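Lmo1340 protein (Listeria monocytogenes, PDB 4NLM) is a surface protein, probably a lipoprotein, of unknown function, built around a YqgU-like six-bladed beta propeller. Local coordinates at residues 232-237 and 244-249; 255-260 and 305-310; 225-230 and 273-278. All blocks are in the same frame, centred on the assembly; numbering follows the deposited sequence. Where two conformers were deposited one is given.

Contact 1 (232-237 and 244-249)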
loop_
_atom_site.group_PDB
_atom_site.type_symbol
_atom_site.label_atom_id
_atom_site.label_comp_id
_atom_site.label_asym_id
_atom_site.label_seq_id
_atom_site.Cartn_x
_atom_site.Cartn_y
_atom_site.Cartn_z
ATOM N N VAL A 232 14.192 4.296 -2.841
ATOM C CA VAL A 232 14.229 3.658 -4.153
ATOM C C VAL A 232 12.979 4.047 -4.920
ATOM O O VAL A 232 11.896 3.972 -4.377
ATOM C CB VAL A 232 14.309 2.131 -4.038
ATOM C CG1 VAL A 232 14.237 1.463 -5.410
ATOM C CG2 VAL A 232 15.582 1.746 -3.310
ATOM N N LEU A 233 13.166 4.468 -6.165
ATOM C CA LEU A 233 12.083 4.723 -7.078
ATOM C C LEU A 233 11.975 3.506 -7.998
ATOM O O LEU A 233 12.918 3.160 -8.723
ATOM C CB LEU A 233 12.346 5.956 -7.938
ATOM C CG LEU A 233 11.444 6.195 -9.139
ATOM C CD1 LEU A 233 9.995 6.387 -8.697
ATOM C CD2 LEU A 233 11.866 7.379 -9.995
ATOM N N LEU A 234 10.825 2.858 -7.946
ATOM C CA LEU A 234 10.459 1.746 -8.820
ATOM C C LEU A 234 9.617 2.290 -9.959
ATOM O O LEU A 234 8.692 3.070 -9.719
ATOM C CB LEU A 234 9.605 0.742 -8.063
ATOM C CG LEU A 234 8.935 -0.332 -8.935
ATOM C CD1 LEU A 234 9.981 -1.309 -9.456
ATOM C CD2 LEU A 234 7.802 -1.033 -8.186
ATOM N N THR A 235 9.969 1.940 -11.179
ATOM C CA THR A 235 9.138 2.236 -12.321
ATOM C C THR A 235 8.786 0.939 -13.035
ATOM O O THR A 235 9.555 -0.018 -13.038
ATOM C CB THR A 235 9.749 3.230 -13.313
ATOM O OG1 THR A 235 10.969 2.722 -13.809
ATOM C CG2 THR A 235 10.003 4.592 -12.661
ATOM N N ILE A 236 7.616 0.929 -13.662
ATOM C CA ILE A 236 7.138 -0.210 -14.449
ATOM C C ILE A 236 6.708 0.337 -15.801
ATOM O O ILE A 236 5.981 1.331 -15.871
ATOM C CB ILE A 236 5.963 -0.921 -13.752
ATOM C CG1 ILE A 236 6.347 -1.378 -12.342
ATOM C CG2 ILE A 236 5.478 -2.112 -14.561
ATOM C CD1 ILE A 236 5.204 -1.982 -11.532
ATOM N N GLU A 237 7.111 -0.336 -16.870
ATOM C CA GLU A 237 6.776 0.067 -18.205
ATOM C C GLU A 237 6.723 -1.163 -19.114
ATOM O O GLU A 237 7.370 -2.155 -18.853
ATOM C CB GLU A 237 7.778 1.096 -18.748
ATOM C CG GLU A 237 9.156 0.521 -19.010
ATOM C CD GLU A 237 10.211 1.587 -19.209
ATOM O OE1 GLU A 237 10.422 2.031 -20.356
ATOM O OE2 GLU A 237 10.857 1.940 -18.205
ATOM N N LEU A 244 7.024 -6.935 -19.231
ATOM C CA LEU A 244 7.017 -5.717 -18.423
ATOM C C LEU A 244 8.396 -5.518 -17.841
ATOM O O LEU A 244 9.046 -6.463 -17.379
ATOM C CB LEU A 244 6.055 -5.756 -17.253
ATOM C CG LEU A 244 4.609 -5.449 -17.555
ATOM C CD1 LEU A 244 3.821 -5.683 -16.286
ATOM C CD2 LEU A 244 4.442 -4.030 -18.061
ATOM N N LEU A 245 8.822 -4.271 -17.849
ATOM C CA LEU A 245 10.137 -3.868 -17.351
ATOM C C LEU A 245 10.047 -3.082 -16.044
ATOM O O LEU A 245 9.398 -2.027 -15.997
ATOM C CB LEU A 245 10.806 -3.026 -18.419
ATOM C CG LEU A 245 12.136 -2.358 -18.036
ATOM C CD1 LEU A 245 13.204 -3.352 -17.639
ATOM C CD2 LEU A 245 12.629 -1.472 -19.168
ATOM N N TYR A 246 10.647 -3.657 -15.010
ATOM C CA TYR A 246 10.742 -3.073 -13.679
ATOM C C TYR A 246 12.128 -2.479 -13.528
ATOM O O TYR A 246 13.118 -3.212 -13.564
ATOM C CB TYR A 246 10.525 -4.123 -12.597
ATOM C CG TYR A 246 9.153 -4.750 -12.536
ATOM C CD1 TYR A 246 8.706 -5.624 -13.508
ATOM C CD2 TYR A 246 8.341 -4.550 -11.454
ATOM C CE1 TYR A 246 7.455 -6.224 -13.437
ATOM C CE2 TYR A 246 7.083 -5.120 -11.388
ATOM C CZ TYR A 246 6.650 -5.958 -12.360
ATOM O OH TYR A 246 5.403 -6.553 -12.298
ATOM N N ASP A 247 12.222 -1.153 -13.375
ATOM C CA ASP A 247 13.491 -0.471 -13.166
ATOM C C ASP A 247 13.563 0.073 -11.736
ATOM O O ASP A 247 12.564 0.541 -11.183
ATOM C CB ASP A 247 13.697 0.680 -14.149
ATOM C CG ASP A 247 14.201 0.244 -15.503
ATOM O OD1 ASP A 247 14.571 -0.915 -15.687
ATOM O OD2 ASP A 247 14.287 1.116 -16.394
ATOM N N PHE A 248 14.754 0.010 -11.174
ATOM C CA PHE A 248 15.041 0.466 -9.827
ATOM C C PHE A 248 16.049 1.594 -9.921
ATOM O O PHE A 248 17.126 1.435 -10.510
ATOM C CB PHE A 248 15.587 -0.701 -9.008
ATOM C CG PHE A 248 14.604 -1.855 -8.908
ATOM C CD1 PHE A 248 14.480 -2.789 -9.925
ATOM C CD2 PHE A 248 13.786 -1.973 -7.792
ATOM C CE1 PHE A 248 13.535 -3.825 -9.853
ATOM C CE2 PHE A 248 12.870 -3.011 -7.705
ATOM C CZ PHE A 248 12.743 -3.932 -8.732
ATOM N N ARG A 249 15.682 2.730 -9.340
ATOM C CA ARG A 249 16.514 3.914 -9.364
ATOM C C ARG A 249 16.816 4.447 -7.974
ATOM O O ARG A 249 15.942 4.399 -7.090
ATOM C CB ARG A 249 15.790 5.017 -10.143
ATOM C CG ARG A 249 15.821 4.875 -11.645
ATOM C CD ARG A 249 15.080 6.007 -12.316
ATOM N NE ARG A 249 15.190 5.997 -13.777
ATOM C CZ ARG A 249 14.433 5.261 -14.581
ATOM N NH1 ARG A 249 13.523 4.453 -14.077
ATOM N NH2 ARG A 249 14.591 5.341 -15.895
HETATM O O HOH W 1 12.984 3.441 -11.575
HETATM O O HOH W 2 10.445 0.870 -15.790
HETATM O O HOH W 3 12.907 3.294 -16.915
#
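Thr235 and Asp247 form the middle hydrogen-bonded pair of an antiparallel hairpin in which strands 232-237 and 244-249 run 162° apart. The Thr235 N to Asp247 O bond is 2.9 Å long and bends little at hydrogen (168°). Two further hydrogen-bonded pairs, Leu233 with Arg249 and Glu237 with Leu245, bring the backbone bonds to six. Beyond these, water satisfies several polar atoms on the face carrying Thr235, Asp247 and Arg249. One water accepts from Arg249 NH1 at 2.8 Å and donates to Leu233 O, with a weak bond to Asp247 O. A second accepts from Thr235 OG1 and donates to Glu237 OE2 at 2.7 Å and to Leu245 O. A third donates to both Glu237 OE2 and Asp247 OD2 and accepts from Arg249 NH2. It bridges carboxylates whose OE2 and OD2 oxygens come within 4.0 Å, so its protons and the nearby guanidinium probably ease their repulsion. The arginine chain, extended from CG to NE, brings the guanidinium alongside Thr235, with OG1 at its edge and in its plane. The other face is mainly apolar: Leu234 CD1 sits 4.1 Å from the centroid of the Phe248 ring, 23° off its normal, and Ile236 CD1 meets Tyr246 CE2. Asp247 OD1 has its strongest partner in Ser258 OG, and OD2 also accepts from Asn255 ND2. The hairpin occupies the middle of its propeller blade, with strand 225-229 bonded along 232-237, strand 255-266 along 244-249, and strand 284-289 packed against Leu234 and Tyr246.

Contact 2 (255-260 and 305-310)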
loop_
_atom_site.group_PDB
_atom_site.type_symbol
_atom_site.label_atom_id
_atom_site.label_comp_id
_atom_site.label_asym_id
_atom_site.label_seq_id
_atom_site.Cartn_x
_atom_site.Cartn_y
_atom_site.Cartn_z
ATOM N N ASN A 255 19.724 4.666 -12.415
ATOM C CA ASN A 255 19.093 3.383 -12.685
ATOM C C ASN A 255 20.086 2.268 -12.368
ATOM O O ASN A 255 21.119 2.194 -13.019
ATOM C CB ASN A 255 18.690 3.372 -14.148
ATOM C CG ASN A 255 17.648 2.340 -14.451
ATOM O OD1 ASN A 255 17.576 1.303 -13.794
ATOM N ND2 ASN A 255 16.830 2.612 -15.463
ATOM N N PHE A 256 19.789 1.431 -11.370
ATOM C CA PHE A 256 20.745 0.428 -10.905
ATOM C C PHE A 256 20.358 -1.033 -11.120
ATOM O O PHE A 256 21.192 -1.924 -10.873
ATOM C CB PHE A 256 21.178 0.674 -9.453
ATOM C CG PHE A 256 20.132 0.456 -8.402
ATOM C CD1 PHE A 256 19.227 1.447 -8.067
ATOM C CD2 PHE A 256 20.103 -0.725 -7.687
ATOM C CE1 PHE A 256 18.316 1.260 -7.054
ATOM C CE2 PHE A 256 19.174 -0.923 -6.682
ATOM C CZ PHE A 256 18.284 0.066 -6.365
ATOM N N PHE A 257 19.116 -1.302 -11.528
ATOM C CA PHE A 257 18.732 -2.669 -11.862
ATOM C C PHE A 257 17.485 -2.658 -12.711
ATOM O O PHE A 257 16.629 -1.797 -12.525
ATOM C CB PHE A 257 18.485 -3.515 -10.611
ATOM C CG PHE A 257 18.321 -4.976 -10.897
ATOM C CD1 PHE A 257 19.325 -5.684 -11.495
ATOM C CD2 PHE A 257 17.135 -5.647 -10.595
ATOM C CE1 PHE A 257 19.174 -7.034 -11.771
ATOM C CE2 PHE A 257 17.003 -6.998 -10.832
ATOM C CZ PHE A 257 18.025 -7.695 -11.422
ATOM N N SER A 258 17.418 -3.615 -13.636
ATOM C CA SER A 258 16.255 -3.836 -14.484
ATOM C C SER A 258 15.835 -5.306 -14.379
ATOM O O SER A 258 16.667 -6.193 -14.367
ATOM C CB SER A 258 16.536 -3.551 -15.973
ATOM O OG SER A 258 16.786 -2.189 -16.251
ATOM N N TYR A 259 14.539 -5.542 -14.333
ATOM C CA TYR A 259 13.993 -6.892 -14.300
ATOM C C TYR A 259 12.829 -6.958 -15.284
ATOM O O TYR A 259 11.953 -6.114 -15.247
ATOM C CB TYR A 259 13.486 -7.216 -12.895
ATOM C CG TYR A 259 12.857 -8.575 -12.771
ATOM C CD1 TYR A 259 13.632 -9.712 -12.675
ATOM C CD2 TYR A 259 11.469 -8.736 -12.745
ATOM C CE1 TYR A 259 13.062 -10.964 -12.562
ATOM C CE2 TYR A 259 10.919 -9.990 -12.624
ATOM C CZ TYR A 259 11.713 -11.098 -12.536
ATOM O OH TYR A 259 11.125 -12.352 -12.424
ATOM N N ASN A 260 12.864 -7.913 -16.200
ATOM C CA ASN A 260 11.762 -8.131 -17.153
ATOM C C ASN A 260 10.956 -9.333 -16.770
ATOM O O ASN A 260 11.465 -10.421 -16.562
ATOM C CB ASN A 260 12.292 -8.315 -18.560
ATOM C CG ASN A 260 12.671 -7.017 -19.190
ATOM O OD1 ASN A 260 11.798 -6.236 -19.602
ATOM N ND2 ASN A 260 13.969 -6.732 -19.215
ATOM N N VAL A 305 8.282 -14.151 -6.423
ATOM C CA VAL A 305 9.722 -14.040 -6.419
ATOM C C VAL A 305 10.183 -12.917 -5.532
ATOM O O VAL A 305 9.433 -12.010 -5.165
ATOM C CB VAL A 305 10.279 -13.806 -7.817
ATOM C CG1 VAL A 305 9.812 -14.898 -8.761
ATOM C CG2 VAL A 305 9.929 -12.415 -8.330
ATOM N N LYS A 306 11.435 -13.079 -5.117
ATOM C CA LYS A 306 12.164 -12.065 -4.353
ATOM C C LYS A 306 13.353 -11.620 -5.195
ATOM O O LYS A 306 14.196 -12.439 -5.601
ATOM C CB LYS A 306 12.563 -12.575 -2.964
ATOM C CG LYS A 306 13.685 -13.561 -2.789
ATOM C CD LYS A 306 13.958 -13.743 -1.290
ATOM C CE LYS A 306 14.965 -14.858 -1.036
ATOM N NZ LYS A 306 14.941 -15.335 0.374
ATOM N N ILE A 307 13.354 -10.334 -5.489
ATOM C CA ILE A 307 14.450 -9.742 -6.229
ATOM C C ILE A 307 15.270 -8.867 -5.302
ATOM O O ILE A 307 14.753 -8.118 -4.487
ATOM C CB ILE A 307 13.868 -8.848 -7.332
ATOM C CG1 ILE A 307 13.197 -9.772 -8.323
ATOM C CG2 ILE A 307 14.914 -7.950 -7.995
ATOM C CD1 ILE A 307 12.272 -9.010 -9.209
ATOM N N ASP A 308 16.590 -9.018 -5.387
ATOM C CA ASP A 308 17.516 -8.158 -4.668
ATOM C C ASP A 308 18.146 -7.279 -5.749
ATOM O O ASP A 308 19.062 -7.694 -6.444
ATOM C CB ASP A 308 18.593 -8.974 -3.943
ATOM C CG ASP A 308 19.589 -8.112 -3.169
ATOM O OD1 ASP A 308 19.741 -6.922 -3.480
ATOM O OD2 ASP A 308 20.250 -8.676 -2.292
ATOM N N PRO A 309 17.652 -6.037 -5.911
ATOM C CA PRO A 309 18.141 -5.233 -7.036
ATOM C C PRO A 309 19.596 -4.792 -6.877
ATOM O O PRO A 309 20.276 -4.597 -7.876
ATOM C CB PRO A 309 17.200 -4.029 -7.076
ATOM C CG PRO A 309 16.480 -4.029 -5.797
ATOM C CD PRO A 309 16.583 -5.383 -5.166
ATOM N N THR A 310 20.056 -4.619 -5.637
ATOM C CA THR A 310 21.456 -4.240 -5.411
ATOM C C THR A 310 22.399 -5.380 -5.790
ATOM O O THR A 310 23.434 -5.172 -6.453
ATOM C CB THR A 310 21.649 -3.782 -3.947
ATOM O OG1 THR A 310 20.885 -2.603 -3.739
ATOM C CG2 THR A 310 23.128 -3.457 -3.609
HETATM O O HOH W 4 22.577 -3.242 -8.986
#
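Strands 255-260 and 305-308 run nearly antiparallel, at 155°, but their axes stay 9.5 Å apart and no direct hydrogen bond joins them, so side chains fill the gap. Ile307 supplies both branches. Its CD1 stands over the centre of the Tyr259 ring, 3.5 Å from the centroid and 9° off the normal, a CH-pi contact. Its CG2 touches Phe257 CE2 at 3.6 Å. Tyr259 OH is hydrogen-bonded to Glu314 OE2. Phe256 and Phe257 both face Phe248 of the adjacent strand, a classic beta bulge. Consecutive residues can therefore both send their side chains toward 305-310. Strand 255-266 ends the antiparallel run 225-266, and 302-308 is the middle strand of the next sheet, so these side chains pack between two propeller sheets. Pro309 receives the pair: its CB lies 3.7 Å from Phe256 CE2 and 3.8 Å from Phe257 CB. The Phe256 ring reaches it with CG between the backbone N and the carbonyl carbon (chi1 69°), and runs alongside the proline; the Phe257 side chain crosses it at about a right angle. A water lies within hydrogen-bonding distance of both Phe256 O (2.7 Å) and Pro309 O, while Lys312 NZ also donates to Phe256 O.

Contact 3 (225-230 and 273-278)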
loop_
_atom_site.group_PDB
_atom_site.type_symbol
_atom_site.label_atom_id
_atom_site.label_comp_id
_atom_site.label_asym_id
_atom_site.label_seq_id
_atom_site.Cartn_x
_atom_site.Cartn_y
_atom_site.Cartn_z
ATOM N N GLN A 225 3.558 2.814 -14.295
ATOM C CA GLN A 225 3.218 2.766 -12.888
ATOM C C GLN A 225 4.527 3.020 -12.143
ATOM O O GLN A 225 5.595 2.673 -12.657
ATOM C CB GLN A 225 2.663 1.370 -12.546
ATOM C CG GLN A 225 2.094 1.248 -11.143
ATOM C CD GLN A 225 1.389 -0.075 -10.945
ATOM O OE1 GLN A 225 0.710 -0.543 -11.848
ATOM N NE2 GLN A 225 1.478 -0.630 -9.764
ATOM N N PHE A 226 4.482 3.565 -10.929
ATOM C CA PHE A 226 5.701 3.803 -10.165
ATOM C C PHE A 226 5.366 3.693 -8.700
ATOM O O PHE A 226 4.208 3.741 -8.298
ATOM C CB PHE A 226 6.308 5.149 -10.507
ATOM C CG PHE A 226 5.566 6.309 -9.926
ATOM C CD1 PHE A 226 4.417 6.789 -10.516
ATOM C CD2 PHE A 226 6.030 6.932 -8.784
ATOM C CE1 PHE A 226 3.724 7.853 -9.979
ATOM C CE2 PHE A 226 5.341 7.981 -8.235
ATOM C CZ PHE A 226 4.184 8.440 -8.829
ATOM N N ALA A 227 6.420 3.575 -7.896
ATOM C CA ALA A 227 6.280 3.532 -6.447
ATOM C C ALA A 227 7.603 3.994 -5.850
ATOM O O ALA A 227 8.635 3.854 -6.484
ATOM C CB ALA A 227 5.886 2.129 -5.955
ATOM N N VAL A 228 7.541 4.475 -4.619
ATOM C CA VAL A 228 8.738 4.917 -3.911
ATOM C C VAL A 228 8.763 4.234 -2.551
ATOM O O VAL A 228 7.745 4.112 -1.865
ATOM C CB VAL A 228 8.751 6.460 -3.739
ATOM C CG1 VAL A 228 9.990 6.940 -2.998
ATOM C CG2 VAL A 228 8.660 7.131 -5.087
ATOM N N HIS A 229 9.929 3.781 -2.149
ATOM C CA HIS A 229 10.057 3.283 -0.795
ATOM C C HIS A 229 11.524 3.196 -0.465
ATOM O O HIS A 229 12.303 2.776 -1.306
ATOM C CB HIS A 229 9.407 1.921 -0.592
ATOM C CG HIS A 229 9.029 1.678 0.817
ATOM N ND1 HIS A 229 7.978 2.343 1.416
ATOM C CD2 HIS A 229 9.526 0.832 1.744
ATOM C CE1 HIS A 229 7.866 1.933 2.664
ATOM N NE2 HIS A 229 8.799 1.027 2.892
ATOM N N ASP A 230 11.872 3.524 0.780
ATOM C CA ASP A 230 13.235 3.379 1.250
ATOM C C ASP A 230 14.286 3.921 0.276
ATOM O O ASP A 230 15.320 3.298 0.003
ATOM C CB ASP A 230 13.471 1.925 1.630
ATOM C CG ASP A 230 12.767 1.524 2.922
ATOM O OD1 ASP A 230 12.186 2.372 3.631
ATOM O OD2 ASP A 230 12.794 0.316 3.237
ATOM N N PRO A 273 0.767 -7.491 -11.884
ATOM C CA PRO A 273 0.571 -8.294 -10.697
ATOM C C PRO A 273 0.910 -7.527 -9.422
ATOM O O PRO A 273 1.602 -6.482 -9.453
ATOM C CB PRO A 273 1.535 -9.469 -10.897
ATOM C CG PRO A 273 1.737 -9.536 -12.366
ATOM C CD PRO A 273 1.734 -8.105 -12.801
ATOM N N TYR A 274 0.464 -8.018 -8.280
ATOM C CA TYR A 274 0.784 -7.383 -7.029
ATOM C C TYR A 274 2.275 -7.474 -6.679
ATOM O O TYR A 274 2.938 -8.484 -6.921
ATOM C CB TYR A 274 -0.010 -7.981 -5.871
ATOM C CG TYR A 274 -1.481 -7.652 -5.939
ATOM C CD1 TYR A 274 -1.916 -6.359 -5.673
ATOM C CD2 TYR A 274 -2.434 -8.605 -6.281
ATOM C CE1 TYR A 274 -3.258 -6.030 -5.752
ATOM C CE2 TYR A 274 -3.774 -8.289 -6.365
ATOM C CZ TYR A 274 -4.182 -7.005 -6.095
ATOM O OH TYR A 274 -5.525 -6.700 -6.197
ATOM N N PHE A 275 2.789 -6.407 -6.052
ATOM C CA PHE A 275 4.107 -6.375 -5.465
ATOM C C PHE A 275 3.976 -5.842 -4.051
ATOM O O PHE A 275 3.014 -5.170 -3.698
ATOM C CB PHE A 275 5.129 -5.590 -6.315
ATOM C CG PHE A 275 4.805 -4.134 -6.483
ATOM C CD1 PHE A 275 5.163 -3.176 -5.511
ATOM C CD2 PHE A 275 4.178 -3.705 -7.633
ATOM C CE1 PHE A 275 4.832 -1.848 -5.702
ATOM C CE2 PHE A 275 3.851 -2.369 -7.809
ATOM C CZ PHE A 275 4.203 -1.443 -6.853
ATOM N N ASP A 276 4.980 -6.128 -3.237
ATOM C CA ASP A 276 5.036 -5.633 -1.852
ATOM C C ASP A 276 5.465 -4.189 -1.855
ATOM O O ASP A 276 6.549 -3.839 -2.325
ATOM C CB ASP A 276 6.042 -6.496 -1.095
ATOM C CG ASP A 276 6.440 -5.959 0.259
ATOM O OD1 ASP A 276 5.634 -5.290 0.923
ATOM O OD2 ASP A 276 7.604 -6.226 0.643
ATOM N N THR A 277 4.599 -3.310 -1.366
ATOM C CA THR A 277 4.915 -1.892 -1.322
ATOM C C THR A 277 6.039 -1.551 -0.362
ATOM O O THR A 277 6.642 -0.499 -0.481
ATOM C CB THR A 277 3.646 -1.106 -0.961
ATOM O OG1 THR A 277 3.147 -1.580 0.286
ATOM C CG2 THR A 277 2.583 -1.227 -2.053
ATOM N N ASN A 278 6.346 -2.458 0.547
ATOM C CA ASN A 278 7.386 -2.252 1.504
ATOM C C ASN A 278 8.726 -2.794 0.987
ATOM O O ASN A 278 9.294 -3.722 1.555
ATOM C CB ASN A 278 6.971 -2.934 2.796
ATOM C CG ASN A 278 7.767 -2.454 3.983
ATOM O OD1 ASN A 278 7.734 -1.255 4.360
ATOM N ND2 ASN A 278 8.474 -3.382 4.606
HETATM O O HOH W 5 0.606 -3.770 -8.748
HETATM O O HOH W 6 5.958 1.693 -1.981
#
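Phe275 is where segment 273-278 first touches strand 225-229, meeting both Gln225 and Ala227. Gln225 NE2 approaches the rim of the Phe275 ring near its plane, 3.5 Å from CE2, with the amide and ring planes 38° apart; the two side chains come from opposite directions. The extended glutamine chain carries its amide across to the ring, where NE2 also gives a weak bond to a water that donates to Pro273 O at 3.0 Å. Ala227 CB adds an apolar touch at 4.0 Å from Phe275 CZ. The ring also packs on Leu234 and Ile236 of strand 232-238 and meets Phe284 of strand 284-289, so it sits where two sheets face each other. Asp276 then turns the chain: its OD1 accepts from Asn278 N, two residues on, in an Asx turn, the donor standing well above the carboxylate plane. In the six-bladed propeller these residues belong to the connection from strand 269-271 to strand 284-289, and they lie alongside strand 225-229, the first strand of its sheet, near the centre of the chain. The turn presents Thr277 O to the His229 ring, where it stands 3.4 Å above one face, offset toward the rim. A water ties the same carbonyl to Val228 O, donating to both, with 2.7 Å to Thr277 O. Asn278 closes the segment on that same ring face, its CA 4.0 Å from the His229 centroid in a CH-pi contact. Its side chain was modelled in two conformers; in one, CG opposite the backbone N (chi1 -163°) brings OD1 to His229 NE2 in a weak and therefore tentative hydrogen bond, bent at 121°, while ND2, with the same reservation, bonds to Ser328 OG.

Contact 1 is the buried one, with nine of twelve touching residues buried; contact 2 is partly buried and contact 3 lies at the surface, although its centre is only about 8 Å from the chain centre against 16 Å and 20 Å for the others. All three reach one sheet. Contact 1 touches both neighbours through adjoining strands: Tyr246 N to Tyr259 O links it to contact 2, and Leu234 N to Ala227 O links it to contact 3. Contacts 2 and 3 do not touch. The chemistry shifts accordingly, from backbone pairing with a water-bridged polar face in contact 1, through aromatic and aliphatic packing in contact 2, to a few ring-edge, ring-face and water-bridged touches in contact 3.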